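Local coordinates for putative peptidyl-arginine deiminase family protein (Campylobacter jejuni subsp. jejuni serotype O:2, PDB 6B10), which probably hydrolyses agmatine to N-carbamoylputrescine, as an agmatine deiminase of the guanidino-group-modifying superfamily, at residues I94-N99 with E184-K189; Q190-E195 with K244-D249; Y21-L26 with E131-E136; H207-A212 with L321-Q326. All blocks are in the same frame, centred on the assembly; numbering follows the deposited sequence.

In the fold
The four contacts sample the fold from its middle outward. The centre of contact 4, between two loops, lies about 4 Å from the centre of the chain, consistent with a place at or near the active site, which in this superfamily's alpha/beta propeller is central. The other contact centres lie about 16 to 19 Å from it, those of contacts 2 and 3 about 33 Å apart on opposite sides. All three touch contact 4: Ile94 CG1 lies 3.8 Å from Gln326 NE2, Leu194 CD1 3.7 Å from Ile208 CD1, and Met23 N 2.8 Å from Gln326 O, a probable hydrogen bond. Segments 184-189 and 190-195 adjoin in sequence. The potassium ion lies about 7 Å from the side chain of Ile94 and about 11 Å from that of Met23.

Contact 1 (I94-N99 with E184-K189); sequences IDIVEN and EIFGLK
Ile94 and Ile96 pack against Phe186 in an apolar strand-on-helix contact, joining a sheet to a helix of the alpha/beta propeller expected of this deiminase family. The strand, 94-98, is an inner member of a mixed four-stranded sheet; the partner is the C-terminal end of helix 175-186. The backbones remain well separated, with Ile96 CA and Phe186 CA 7.1 Å apart, and the space between them is bridged mainly by side chains.

The two isoleucines sit two positions apart on the strand and present their branch methyls to the same aromatic ring, but they do not use it alike. Ile94 CG2 comes to the rim close to the ring plane, 4.2 Å from Phe186 CE1. Ile96 CG2 approaches obliquely and touches two neighbouring ring atoms, lying 3.7 Å from Phe186 CD1. In Ile96 the longer branch is lodged between the backbone N and the carbonyl carbon (chi1 51°), which leaves CG2 beside the N and turned to the ring. Each isoleucine crosses the phenylalanine at roughly a right angle.

The ring is further hemmed in by its own helix and by a neighbouring strand. Ile185 CG2 lies over the rim of one face, 3.8 Å above the plane, while Phe151 of strand 149-151 meets the ring with its plane inclined at about 50°. Ile185 also touches Phe107, one of the potassium ligands, which places the contact near the metal site. At the margin, the far methyl of Ile96 ends 4.3 Å from a helix carbonyl, CD1 against Ile185 O.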
loop_
_atom_site.group_PDB
_atom_site.type_symbol
_atom_site.label_atom_id
_atom_site.label_comp_id
_atom_site.label_asym_id
_atom_site.label_seq_id
_atom_site.Cartn_x
_atom_site.Cartn_y
_atom_site.Cartn_z
ATOM N N ILE A 94 10.056 3.632 3.289
ATOM C CA ILE A 94 9.139 4.649 2.758
ATOM C C ILE A 94 9.911 5.897 2.328
ATOM O O ILE A 94 10.623 6.487 3.130
ATOM C CB ILE A 94 8.062 5.020 3.804
ATOM C CG1 ILE A 94 7.114 3.840 4.026
ATOM C CG2 ILE A 94 7.251 6.230 3.361
ATOM C CD1 ILE A 94 6.321 3.936 5.311
ATOM N N ASP A 95 9.760 6.292 1.065
ATOM C CA ASP A 95 10.443 7.475 0.535
ATOM C C ASP A 95 9.795 8.781 0.960
ATOM O O ASP A 95 8.570 8.885 1.011
ATOM C CB ASP A 95 10.477 7.455 -1.002
ATOM C CG ASP A 95 11.451 6.433 -1.560
ATOM O OD1 ASP A 95 12.429 6.074 -0.869
ATOM O OD2 ASP A 95 11.240 5.999 -2.714
ATOM N N ILE A 96 10.640 9.773 1.253
ATOM C CA ILE A 96 10.238 11.178 1.324
ATOM C C ILE A 96 11.201 11.980 0.469
ATOM O O ILE A 96 12.267 11.485 0.104
ATOM C CB ILE A 96 10.260 11.735 2.763
ATOM C CG1 ILE A 96 11.605 11.452 3.451
ATOM C CG2 ILE A 96 9.117 11.147 3.575
ATOM C CD1 ILE A 96 11.868 12.329 4.658
ATOM N N VAL A 97 10.823 13.204 0.131
ATOM C CA VAL A 97 11.760 14.150 -0.460
ATOM C C VAL A 97 12.310 14.978 0.697
ATOM O O VAL A 97 11.552 15.619 1.424
ATOM C CB VAL A 97 11.101 15.074 -1.504
ATOM C CG1 VAL A 97 12.163 15.863 -2.258
ATOM C CG2 VAL A 97 10.264 14.271 -2.497
ATOM N N GLU A 98 13.623 14.939 0.884
ATOM C CA GLU A 98 14.272 15.697 1.945
ATOM C C GLU A 98 15.338 16.602 1.343
ATOM O O GLU A 98 16.296 16.121 0.730
ATOM C CB GLU A 98 14.891 14.753 2.968
ATOM C CG GLU A 98 15.263 15.446 4.262
ATOM C CD GLU A 98 16.208 14.623 5.097
ATOM O OE1 GLU A 98 17.390 14.520 4.710
ATOM O OE2 GLU A 98 15.768 14.079 6.131
ATOM N N ASN A 99 15.162 17.910 1.518
ATOM C CA ASN A 99 16.035 18.914 0.895
ATOM C C ASN A 99 16.325 18.604 -0.576
ATOM O O ASN A 99 17.479 18.606 -1.007
ATOM C CB ASN A 99 17.342 19.069 1.691
ATOM C CG ASN A 99 17.122 19.687 3.060
ATOM O OD1 ASN A 99 16.141 20.400 3.277
ATOM N ND2 ASN A 99 18.039 19.426 3.990
ATOM N N GLU A 184 5.790 16.398 11.504
ATOM C CA GLU A 184 7.194 16.780 11.425
ATOM C C GLU A 184 7.990 15.826 10.550
ATOM O O GLU A 184 8.835 16.260 9.766
ATOM C CB GLU A 184 7.805 16.853 12.826
ATOM C CG GLU A 184 7.283 18.037 13.617
ATOM C CD GLU A 184 7.643 17.980 15.080
ATOM O OE1 GLU A 184 8.226 16.963 15.521
ATOM O OE2 GLU A 184 7.336 18.965 15.787
ATOM N N ILE A 185 7.706 14.535 10.683
ATOM C CA ILE A 185 8.379 13.503 9.900
ATOM C C ILE A 185 8.073 13.616 8.404
ATOM O O ILE A 185 8.955 13.430 7.571
ATOM C CB ILE A 185 7.965 12.097 10.376
ATOM C CG1 ILE A 185 8.509 11.827 11.782
ATOM C CG2 ILE A 185 8.473 11.035 9.413
ATOM C CD1 ILE A 185 7.834 10.677 12.499
ATOM N N PHE A 186 6.818 13.900 8.065
ATOM C CA PHE A 186 6.397 13.908 6.667
ATOM C C PHE A 186 6.174 15.318 6.093
ATOM O O PHE A 186 5.708 15.462 4.964
ATOM C CB PHE A 186 5.138 13.042 6.510
ATOM C CG PHE A 186 5.401 11.570 6.635
ATOM C CD1 PHE A 186 6.062 10.883 5.625
ATOM C CD2 PHE A 186 4.983 10.863 7.755
ATOM C CE1 PHE A 186 6.313 9.525 5.734
ATOM C CE2 PHE A 186 5.226 9.505 7.869
ATOM C CZ PHE A 186 5.894 8.834 6.858
ATOM N N GLY A 187 6.515 16.350 6.861
ATOM C CA GLY A 187 6.332 17.730 6.421
ATOM C C GLY A 187 4.889 18.079 6.105
ATOM O O GLY A 187 4.598 18.766 5.134
ATOM N N LEU A 188 3.980 17.612 6.938
ATOM C CA LEU A 188 2.551 17.729 6.650
ATOM C C LEU A 188 1.948 19.009 7.217
ATOM O O LEU A 188 2.415 19.519 8.226
ATOM C CB LEU A 188 1.812 16.521 7.227
ATOM C CG LEU A 188 2.325 15.163 6.758
ATOM C CD1 LEU A 188 1.758 14.051 7.620
ATOM C CD2 LEU A 188 1.969 14.948 5.299
ATOM N N LYS A 189 0.912 19.517 6.557
ATOM C CA LYS A 189 0.103 20.591 7.117
ATOM C C LYS A 189 -1.182 20.060 7.758
ATOM O O LYS A 189 -1.780 20.746 8.573
ATOM C CB LYS A 189 -0.209 21.660 6.065
ATOM C CG LYS A 189 -1.194 21.257 4.979
ATOM C CD LYS A 189 -1.098 22.236 3.817
ATOM C CE LYS A 189 -2.153 21.976 2.756
ATOM N NZ LYS A 189 -1.791 22.648 1.475
#

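Contact 2 (Q190-E195 with K244-D249); sequences QIIWLE and KKTGFD
Ile192 reaches from strand 190-194 into the angle between Thr246 and Phe248, and its orientation against each of them differs. Against Thr246 it crosses at about a right angle: the threonine methyl CG2 faces both arms of the isoleucine, 3.9 Å from each of Ile192 CD1 and Ile192 CG2. Against Phe248 the crossing is oblique. There the tip of the longer arm abuts the rim of the ring near its plane, with Ile192 CD1 3.8 Å from Phe248 CE2. That arm is extended, CD1 being anti to CA (chi2 164°), which carries the methyl outward to where both partners meet it.

The polar branch of Thr246 is turned from this apolar cluster toward its own backbone. OG1 bonds to Leu243 O one turn earlier and also receives a weak bond from Phe248 N, 3.4 Å from Thr246 OG1. The second bond spans Gly247, whose positive phi of 88° carries the chain out of helix 233-244 and toward strand 249-254. With the hydroxyl held in this way, the methyl faces Ile192. Phe248 meets Phe214 edge-to-face as well, while Ile192 also rests on Val156 and Leu158 of the adjoining strand. A strand at the margin of a small mixed sheet, packed against the turn that joins helix 233-244 to strand 249-254, fits the alpha/beta propeller of the guanidino-group-modifying enzymes.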
loop_
_atom_site.group_PDB
_atom_site.type_symbol
_atom_site.label_atom_id
_atom_site.label_comp_id
_atom_site.label_asym_id
_atom_site.label_seq_id
_atom_site.Cartn_x
_atom_site.Cartn_y
_atom_site.Cartn_z
ATOM N N GLN A 190 -1.589 18.836 7.422
ATOM C CA GLN A 190 -2.858 18.301 7.903
ATOM C C GLN A 190 -2.870 16.774 7.956
ATOM O O GLN A 190 -2.365 16.107 7.050
ATOM C CB GLN A 190 -3.993 18.795 7.001
ATOM C CG GLN A 190 -5.357 18.192 7.300
ATOM C CD GLN A 190 -6.464 18.761 6.419
ATOM O OE1 GLN A 190 -6.209 19.442 5.423
ATOM N NE2 GLN A 190 -7.702 18.473 6.783
ATOM N N ILE A 191 -3.457 16.232 9.018
ATOM C CA ILE A 191 -3.748 14.806 9.112
ATOM C C ILE A 191 -5.238 14.614 9.330
ATOM O O ILE A 191 -5.820 15.193 10.247
ATOM C CB ILE A 191 -2.995 14.125 10.269
ATOM C CG1 ILE A 191 -1.484 14.201 10.022
ATOM C CG2 ILE A 191 -3.446 12.678 10.410
ATOM C CD1 ILE A 191 -0.633 13.653 11.144
ATOM N N ILE A 192 -5.844 13.793 8.480
ATOM C CA ILE A 192 -7.237 13.406 8.616
ATOM C C ILE A 192 -7.262 12.075 9.361
ATOM O O ILE A 192 -6.804 11.048 8.843
ATOM C CB ILE A 192 -7.914 13.280 7.243
ATOM C CG1 ILE A 192 -7.912 14.641 6.547
ATOM C CG2 ILE A 192 -9.341 12.772 7.380
ATOM C CD1 ILE A 192 -8.185 14.582 5.065
ATOM N N TRP A 193 -7.768 12.118 10.590
ATOM C CA TRP A 193 -7.880 10.951 11.442
ATOM C C TRP A 193 -9.277 10.371 11.309
ATOM O O TRP A 193 -10.234 10.951 11.813
ATOM C CB TRP A 193 -7.638 11.348 12.900
ATOM C CG TRP A 193 -6.234 11.777 13.215
ATOM C CD1 TRP A 193 -5.720 13.047 13.151
ATOM C CD2 TRP A 193 -5.171 10.937 13.671
ATOM N NE1 TRP A 193 -4.392 13.039 13.532
ATOM C CE2 TRP A 193 -4.034 11.755 13.853
ATOM C CE3 TRP A 193 -5.069 9.569 13.942
ATOM C CZ2 TRP A 193 -2.814 11.248 14.296
ATOM C CZ3 TRP A 193 -3.854 9.063 14.376
ATOM C CH2 TRP A 193 -2.742 9.903 14.551
ATOM N N LEU A 194 -9.406 9.235 10.629
ATOM C CA LEU A 194 -10.714 8.601 10.455
ATOM C C LEU A 194 -11.065 7.681 11.624
ATOM O O LEU A 194 -10.325 6.746 11.929
ATOM C CB LEU A 194 -10.774 7.799 9.155
ATOM C CG LEU A 194 -10.893 8.559 7.840
ATOM C CD1 LEU A 194 -11.019 7.543 6.720
ATOM C CD2 LEU A 194 -12.076 9.515 7.818
ATOM N N GLU A 195 -12.211 7.943 12.247
ATOM C CA GLU A 195 -12.692 7.159 13.386
ATOM C C GLU A 195 -13.416 5.894 12.934
ATOM O O GLU A 195 -13.224 4.825 13.516
ATOM C CB GLU A 195 -13.651 7.989 14.245
ATOM C CG GLU A 195 -13.066 9.281 14.801
ATOM C CD GLU A 195 -11.941 9.046 15.792
ATOM O OE1 GLU A 195 -12.046 8.100 16.602
ATOM O OE2 GLU A 195 -10.950 9.810 15.761
ATOM N N LYS A 244 -17.144 13.256 4.093
ATOM C CA LYS A 244 -17.880 14.393 3.534
ATOM C C LYS A 244 -17.510 15.715 4.202
ATOM O O LYS A 244 -17.636 16.767 3.584
ATOM C CB LYS A 244 -19.396 14.151 3.591
ATOM C CG LYS A 244 -19.879 13.246 2.471
ATOM C CD LYS A 244 -21.149 12.498 2.831
ATOM C CE LYS A 244 -22.342 13.429 2.921
ATOM N NZ LYS A 244 -23.605 12.643 2.969
ATOM N N LYS A 245 -17.041 15.660 5.447
ATOM C CA LYS A 245 -16.600 16.869 6.166
ATOM C C LYS A 245 -15.246 17.410 5.710
ATOM O O LYS A 245 -14.938 18.569 5.972
ATOM C CB LYS A 245 -16.541 16.626 7.684
ATOM C CG LYS A 245 -17.847 16.871 8.426
ATOM C CD LYS A 245 -18.716 15.630 8.515
ATOM C CE LYS A 245 -19.780 15.787 9.593
ATOM N NZ LYS A 245 -20.500 14.511 9.862
ATOM N N THR A 246 -14.439 16.588 5.036
ATOM C CA THR A 246 -13.080 16.990 4.648
ATOM C C THR A 246 -13.049 17.993 3.491
ATOM O O THR A 246 -12.074 18.721 3.331
ATOM C CB THR A 246 -12.218 15.778 4.235
ATOM O OG1 THR A 246 -12.800 15.136 3.092
ATOM C CG2 THR A 246 -12.089 14.775 5.376
ATOM N N GLY A 247 -14.097 18.011 2.673
ATOM C CA GLY A 247 -14.134 18.859 1.480
ATOM C C GLY A 247 -13.537 18.237 0.221
ATOM O O GLY A 247 -13.668 18.798 -0.872
ATOM N N PHE A 248 -12.873 17.088 0.351
ATOM C CA PHE A 248 -12.338 16.408 -0.819
ATOM C C PHE A 248 -13.450 15.777 -1.630
ATOM O O PHE A 248 -14.464 15.367 -1.078
ATOM C CB PHE A 248 -11.293 15.357 -0.411
ATOM C CG PHE A 248 -9.998 15.964 0.047
ATOM C CD1 PHE A 248 -9.156 16.578 -0.865
ATOM C CD2 PHE A 248 -9.644 15.958 1.385
ATOM C CE1 PHE A 248 -7.974 17.159 -0.456
ATOM C CE2 PHE A 248 -8.460 16.542 1.803
ATOM C CZ PHE A 248 -7.625 17.143 0.883
ATOM N N ASP A 249 -13.263 15.710 -2.943
ATOM C CA ASP A 249 -14.183 14.968 -3.794
ATOM C C ASP A 249 -14.115 13.487 -3.415
ATOM O O ASP A 249 -13.047 12.975 -3.055
ATOM C CB ASP A 249 -13.847 15.172 -5.276
ATOM C CG ASP A 249 -14.110 16.604 -5.750
ATOM O OD1 ASP A 249 -14.869 17.335 -5.079
ATOM O OD2 ASP A 249 -13.559 16.994 -6.801
#

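Contact 3 (Y21-L26 with E131-E136); sequences YLMLSL and EKFKEE
Tyr21 and Met23, two positions apart on the same side of strand 19-25, meet Lys132 and Phe133 at the end of helix 120-133, a sheet-to-helix contact within the alpha/beta propeller fold probable for this family. Even the nearest CA atoms, those of Tyr21 and Phe133, are 11.4 Å apart, and long side chains from each side span the gap.

The close-packed half consists of aromatic rings and a thioether. Met23 makes a Met-aromatic contact with Phe133: SD lies at the ring edge, 4.0 Å from Phe133 CZ, its direction 82° off the ring normal. Tyr21 and Phe133 slide past each other in opposite directions, and the Phe133 rim comes obliquely to the tyrosine, CE1 being 4.0 Å from Tyr21 CE2. Strand residues here are buried, and Leu128 of the same helix touches both Met23 and Phe133. Arg328 adds a cation-pi contact with the Phe133 ring.

The other half lies nearer solvent and is held by charge. Lys132 leaves the helix with CG anti to the backbone N (chi1 -169°) and runs extended, and the bend at its last torsion brings its end to the tyrosine hydroxyl from the opposite direction. The closest touch is through carbon CE. The polar ends find a shared partner instead: Glu77 OE1 takes a hydrogen bond from Tyr21 OH and forms a salt bridge with Lys132 NZ, which probably offsets the lysine charge beside the ring. Lys132 CE ends 3.6 Å from Tyr21 OH, reaching it obliquely to the ring.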
loop_
_atom_site.group_PDB
_atom_site.type_symbol
_atom_site.label_atom_id
_atom_site.label_comp_id
_atom_site.label_asym_id
_atom_site.label_seq_id
_atom_site.Cartn_x
_atom_site.Cartn_y
_atom_site.Cartn_z
ATOM N N TYR A 21 10.942 1.400 -9.065
ATOM C CA TYR A 21 10.605 -0.002 -8.822
ATOM C C TYR A 21 9.274 -0.169 -8.104
ATOM O O TYR A 21 8.886 0.677 -7.295
ATOM C CB TYR A 21 11.648 -0.648 -7.915
ATOM C CG TYR A 21 13.004 -0.915 -8.534
ATOM C CD1 TYR A 21 13.239 -2.069 -9.274
ATOM C CD2 TYR A 21 14.066 -0.036 -8.337
ATOM C CE1 TYR A 21 14.483 -2.332 -9.814
ATOM C CE2 TYR A 21 15.315 -0.286 -8.882
ATOM C CZ TYR A 21 15.518 -1.434 -9.614
ATOM O OH TYR A 21 16.760 -1.684 -10.150
ATOM N N LEU A 22 8.591 -1.276 -8.396
ATOM C CA LEU A 22 7.660 -1.872 -7.446
ATOM C C LEU A 22 8.358 -3.087 -6.828
ATOM O O LEU A 22 8.907 -3.940 -7.532
ATOM C CB LEU A 22 6.342 -2.289 -8.106
ATOM C CG LEU A 22 5.193 -2.581 -7.125
ATOM C CD1 LEU A 22 4.688 -1.310 -6.462
ATOM C CD2 LEU A 22 4.031 -3.284 -7.809
ATOM N N MET A 23 8.330 -3.158 -5.508
ATOM C CA MET A 23 9.057 -4.182 -4.789
ATOM C C MET A 23 8.091 -5.137 -4.105
ATOM O O MET A 23 7.112 -4.711 -3.497
ATOM C CB MET A 23 9.971 -3.524 -3.771
ATOM C CG MET A 23 10.891 -2.483 -4.395
ATOM S SD MET A 23 12.049 -1.749 -3.233
ATOM C CE MET A 23 10.943 -1.069 -2.003
ATOM N N LEU A 24 8.369 -6.431 -4.226
ATOM C CA LEU A 24 7.553 -7.475 -3.620
ATOM C C LEU A 24 8.426 -8.535 -2.948
ATOM O O LEU A 24 9.572 -8.766 -3.344
ATOM C CB LEU A 24 6.669 -8.144 -4.678
ATOM C CG LEU A 24 5.803 -7.216 -5.543
ATOM C CD1 LEU A 24 6.485 -6.899 -6.862
ATOM C CD2 LEU A 24 4.425 -7.816 -5.807
ATOM N N SER A 25 7.867 -9.177 -1.929
ATOM C CA SER A 25 8.517 -10.291 -1.257
ATOM C C SER A 25 7.767 -11.576 -1.592
ATOM O O SER A 25 6.658 -11.797 -1.112
ATOM C CB SER A 25 8.526 -10.056 0.248
ATOM O OG SER A 25 9.124 -11.147 0.924
ATOM N N LEU A 26 8.380 -12.421 -2.419
ATOM C CA LEU A 26 7.748 -13.657 -2.878
ATOM C C LEU A 26 7.310 -14.587 -1.744
ATOM O O LEU A 26 7.992 -14.691 -0.721
ATOM C CB LEU A 26 8.679 -14.427 -3.816
ATOM C CG LEU A 26 8.935 -13.804 -5.187
ATOM C CD1 LEU A 26 9.922 -14.661 -5.959
ATOM C CD2 LEU A 26 7.649 -13.636 -5.987
ATOM N N GLU A 131 23.303 -3.412 0.061
ATOM C CA GLU A 131 23.840 -4.227 -1.031
ATOM C C GLU A 131 23.405 -3.771 -2.417
ATOM O O GLU A 131 24.248 -3.546 -3.284
ATOM C CB GLU A 131 23.442 -5.688 -0.845
ATOM C CG GLU A 131 23.861 -6.285 0.488
ATOM C CD GLU A 131 23.342 -7.694 0.667
ATOM O OE1 GLU A 131 23.092 -8.360 -0.359
ATOM O OE2 GLU A 131 23.184 -8.133 1.827
ATOM N N LYS A 132 22.098 -3.643 -2.644
ATOM C CA LYS A 132 21.614 -3.296 -3.983
ATOM C C LYS A 132 21.674 -1.796 -4.280
ATOM O O LYS A 132 22.395 -1.375 -5.183
ATOM C CB LYS A 132 20.204 -3.824 -4.232
ATOM C CG LYS A 132 19.800 -3.698 -5.692
ATOM C CD LYS A 132 18.364 -4.103 -5.940
ATOM C CE LYS A 132 17.920 -3.690 -7.337
ATOM N NZ LYS A 132 18.531 -4.506 -8.423
ATOM N N PHE A 133 20.915 -0.998 -3.534
ATOM C CA PHE A 133 20.832 0.442 -3.804
ATOM C C PHE A 133 22.091 1.195 -3.367
ATOM O O PHE A 133 22.397 2.250 -3.928
ATOM C CB PHE A 133 19.602 1.068 -3.133
ATOM C CG PHE A 133 18.297 0.400 -3.491
ATOM C CD1 PHE A 133 17.966 0.144 -4.816
ATOM C CD2 PHE A 133 17.391 0.045 -2.497
ATOM C CE1 PHE A 133 16.769 -0.463 -5.143
ATOM C CE2 PHE A 133 16.187 -0.561 -2.822
ATOM C CZ PHE A 133 15.877 -0.818 -4.146
ATOM N N LYS A 134 22.809 0.655 -2.378
ATOM C CA LYS A 134 24.033 1.275 -1.847
ATOM C C LYS A 134 23.748 2.715 -1.438
ATOM O O LYS A 134 24.284 3.674 -2.000
ATOM C CB LYS A 134 25.177 1.190 -2.863
ATOM C CG LYS A 134 25.623 -0.241 -3.127
ATOM C CD LYS A 134 26.502 -0.346 -4.360
ATOM C CE LYS A 134 26.718 -1.799 -4.754
ATOM N NZ LYS A 134 27.431 -1.912 -6.057
ATOM N N GLU A 135 22.890 2.836 -0.435
ATOM C CA GLU A 135 22.243 4.089 -0.103
ATOM C C GLU A 135 22.049 4.149 1.405
ATOM O O GLU A 135 21.926 3.112 2.058
ATOM C CB GLU A 135 20.895 4.143 -0.830
ATOM C CG GLU A 135 20.144 5.462 -0.742
ATOM C CD GLU A 135 18.811 5.420 -1.479
ATOM O OE1 GLU A 135 18.762 4.884 -2.611
ATOM O OE2 GLU A 135 17.814 5.935 -0.930
ATOM N N GLU A 136 22.028 5.361 1.957
ATOM C CA GLU A 136 21.790 5.545 3.391
ATOM C C GLU A 136 20.320 5.257 3.683
ATOM O O GLU A 136 19.445 5.630 2.908
ATOM C CB GLU A 136 22.146 6.968 3.844
ATOM C CG GLU A 136 23.569 7.427 3.517
ATOM C CD GLU A 136 24.575 7.163 4.628
ATOM O OE1 GLU A 136 24.445 6.144 5.342
ATOM O OE2 GLU A 136 25.509 7.981 4.778
#

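Contact 4 (H207-A212 with L321-Q326); sequences HIDTLA and LHCSCQ
Asp209 and His322 are brought together by two quite different first torsions. In Asp209 the carboxylate is folded in between the backbone N and the carbonyl carbon. In His322 the ring swings out anti to the backbone N (chi1 -166°). The result is a short, nearly straight hydrogen bond, His322 ND1 to Asp209 OD2, 2.6 Å long with an N-H...O angle of 172°.

Ring and carboxylate are not coplanar, their planes standing 70° apart. OD2 nevertheless lies in the plane of the imidazole, at its edge, and it is met through its anti lone pair, the one directed away from the other oxygen. Cys323, next in the chain, brings SG to 4.1 Å from Asp209 OD2, a packing distance.

Bonds within each loop help to hold its shape. Thr210 OG1 and Thr210 N both donate to His207 O, the hydroxyl at 2.8 Å, in the short 3-10 turn that carries Asp209; Ser324 OG and N both donate to Leu321 O. Asn272 ties the two loops together, its amide giving a bond to Asp209 O and taking one from Cys323 N.

Across the imidazole, NE2 is bonded to Glu15. Both ring nitrogens are thus engaged by carboxylates, which should hold the ring's rotation. This buried chemistry probably keeps the two loops in fixed relation, and its central place is consistent with the active-site region of this deiminase family.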
loop_
_atom_site.group_PDB
_atom_site.type_symbol
_atom_site.label_atom_id
_atom_site.label_comp_id
_atom_site.label_asym_id
_atom_site.label_seq_id
_atom_site.Cartn_x
_atom_site.Cartn_y
_atom_site.Cartn_z
ATOM N N HIS A 207 -5.758 -0.945 8.784
ATOM C CA HIS A 207 -5.057 -0.174 7.749
ATOM C C HIS A 207 -5.971 0.729 6.933
ATOM O O HIS A 207 -6.988 0.282 6.411
ATOM C CB HIS A 207 -4.340 -1.107 6.780
ATOM C CG HIS A 207 -3.135 -1.786 7.351
ATOM N ND1 HIS A 207 -2.252 -1.156 8.203
ATOM C CD2 HIS A 207 -2.645 -3.032 7.156
ATOM C CE1 HIS A 207 -1.280 -1.992 8.523
ATOM N NE2 HIS A 207 -1.494 -3.138 7.900
ATOM N N ILE A 208 -5.572 1.990 6.794
ATOM C CA ILE A 208 -6.302 2.952 5.986
ATOM C C ILE A 208 -6.371 2.527 4.515
ATOM O O ILE A 208 -7.340 2.866 3.825
ATOM C CB ILE A 208 -5.691 4.372 6.099
ATOM C CG1 ILE A 208 -6.708 5.445 5.684
ATOM C CG2 ILE A 208 -4.420 4.506 5.272
ATOM C CD1 ILE A 208 -7.834 5.628 6.680
ATOM N N ASP A 209 -5.379 1.764 4.037
ATOM C CA ASP A 209 -5.387 1.327 2.642
ATOM C C ASP A 209 -6.399 0.207 2.341
ATOM O O ASP A 209 -6.451 -0.277 1.216
ATOM C CB ASP A 209 -3.972 0.977 2.144
ATOM C CG ASP A 209 -3.435 -0.345 2.707
ATOM O OD1 ASP A 209 -4.016 -0.893 3.662
ATOM O OD2 ASP A 209 -2.421 -0.838 2.175
ATOM N N THR A 210 -7.200 -0.197 3.335
ATOM C CA THR A 210 -8.351 -1.066 3.086
ATOM C C THR A 210 -9.648 -0.261 3.012
ATOM O O THR A 210 -10.682 -0.796 2.632
ATOM C CB THR A 210 -8.520 -2.150 4.172
ATOM O OG1 THR A 210 -8.845 -1.533 5.416
ATOM C CG2 THR A 210 -7.244 -2.975 4.339
ATOM N N LEU A 211 -9.586 1.019 3.360
ATOM C CA LEU A 211 -10.778 1.844 3.518
ATOM C C LEU A 211 -10.858 3.036 2.579
ATOM O O LEU A 211 -11.912 3.285 1.994
ATOM C CB LEU A 211 -10.847 2.369 4.952
ATOM C CG LEU A 211 -11.144 1.342 6.040
ATOM C CD1 LEU A 211 -11.018 2.003 7.398
ATOM C CD2 LEU A 211 -12.534 0.758 5.849
ATOM N N ALA A 212 -9.764 3.790 2.470
ATOM C CA ALA A 212 -9.787 5.078 1.771
ATOM C C ALA A 212 -8.407 5.467 1.278
ATOM O O ALA A 212 -7.420 5.250 1.974
ATOM C CB ALA A 212 -10.334 6.167 2.688
ATOM N N LEU A 321 -3.564 -6.490 -3.106
ATOM C CA LEU A 321 -2.457 -6.051 -3.966
ATOM C C LEU A 321 -1.542 -5.025 -3.307
ATOM O O LEU A 321 -0.326 -5.202 -3.320
ATOM C CB LEU A 321 -2.966 -5.504 -5.307
ATOM C CG LEU A 321 -3.816 -6.431 -6.193
ATOM C CD1 LEU A 321 -4.238 -5.701 -7.455
ATOM C CD2 LEU A 321 -3.083 -7.722 -6.552
ATOM N N HIS A 322 -2.121 -3.968 -2.731
ATOM C CA HIS A 322 -1.336 -2.873 -2.134
ATOM C C HIS A 322 -0.479 -3.364 -0.967
ATOM O O HIS A 322 0.662 -2.944 -0.820
ATOM C CB HIS A 322 -2.253 -1.735 -1.661
ATOM C CG HIS A 322 -1.538 -0.452 -1.356
ATOM N ND1 HIS A 322 -1.461 0.071 -0.083
ATOM C CD2 HIS A 322 -0.884 0.423 -2.158
ATOM C CE1 HIS A 322 -0.785 1.206 -0.111
ATOM N NE2 HIS A 322 -0.422 1.443 -1.359
ATOM N N CYS A 323 -1.039 -4.250 -0.146
ATOM C CA CYS A 323 -0.324 -4.828 1.001
ATOM C C CYS A 323 0.907 -5.638 0.597
ATOM O O CYS A 323 1.867 -5.736 1.354
ATOM C CB CYS A 323 -1.258 -5.741 1.816
ATOM S SG CYS A 323 -2.703 -4.930 2.536
ATOM N N SER A 324 0.872 -6.226 -0.592
ATOM C CA SER A 324 1.950 -7.097 -1.062
ATOM C C SER A 324 3.092 -6.382 -1.792
ATOM O O SER A 324 3.973 -7.044 -2.339
ATOM C CB SER A 324 1.376 -8.135 -2.017
ATOM O OG SER A 324 1.235 -7.567 -3.300
ATOM N N CYS A 325 3.088 -5.054 -1.835
ATOM C CA CYS A 325 4.117 -4.353 -2.584
ATOM C C CYS A 325 4.508 -3.034 -1.951
ATOM O O CYS A 325 3.829 -2.526 -1.056
ATOM C CB CYS A 325 3.673 -4.151 -4.033
ATOM S SG CYS A 325 2.218 -3.094 -4.274
ATOM N N GLN A 326 5.642 -2.507 -2.388
ATOM C CA GLN A 326 6.095 -1.199 -1.946
ATOM C C GLN A 326 6.670 -0.446 -3.141
ATOM O O GLN A 326 7.289 -1.034 -4.026
ATOM C CB GLN A 326 7.125 -1.339 -0.827
ATOM C CG GLN A 326 7.636 -0.025 -0.246
ATOM C CD GLN A 326 6.531 0.852 0.324
ATOM O OE1 GLN A 326 5.773 1.479 -0.423
ATOM N NE2 GLN A 326 6.439 0.908 1.648
#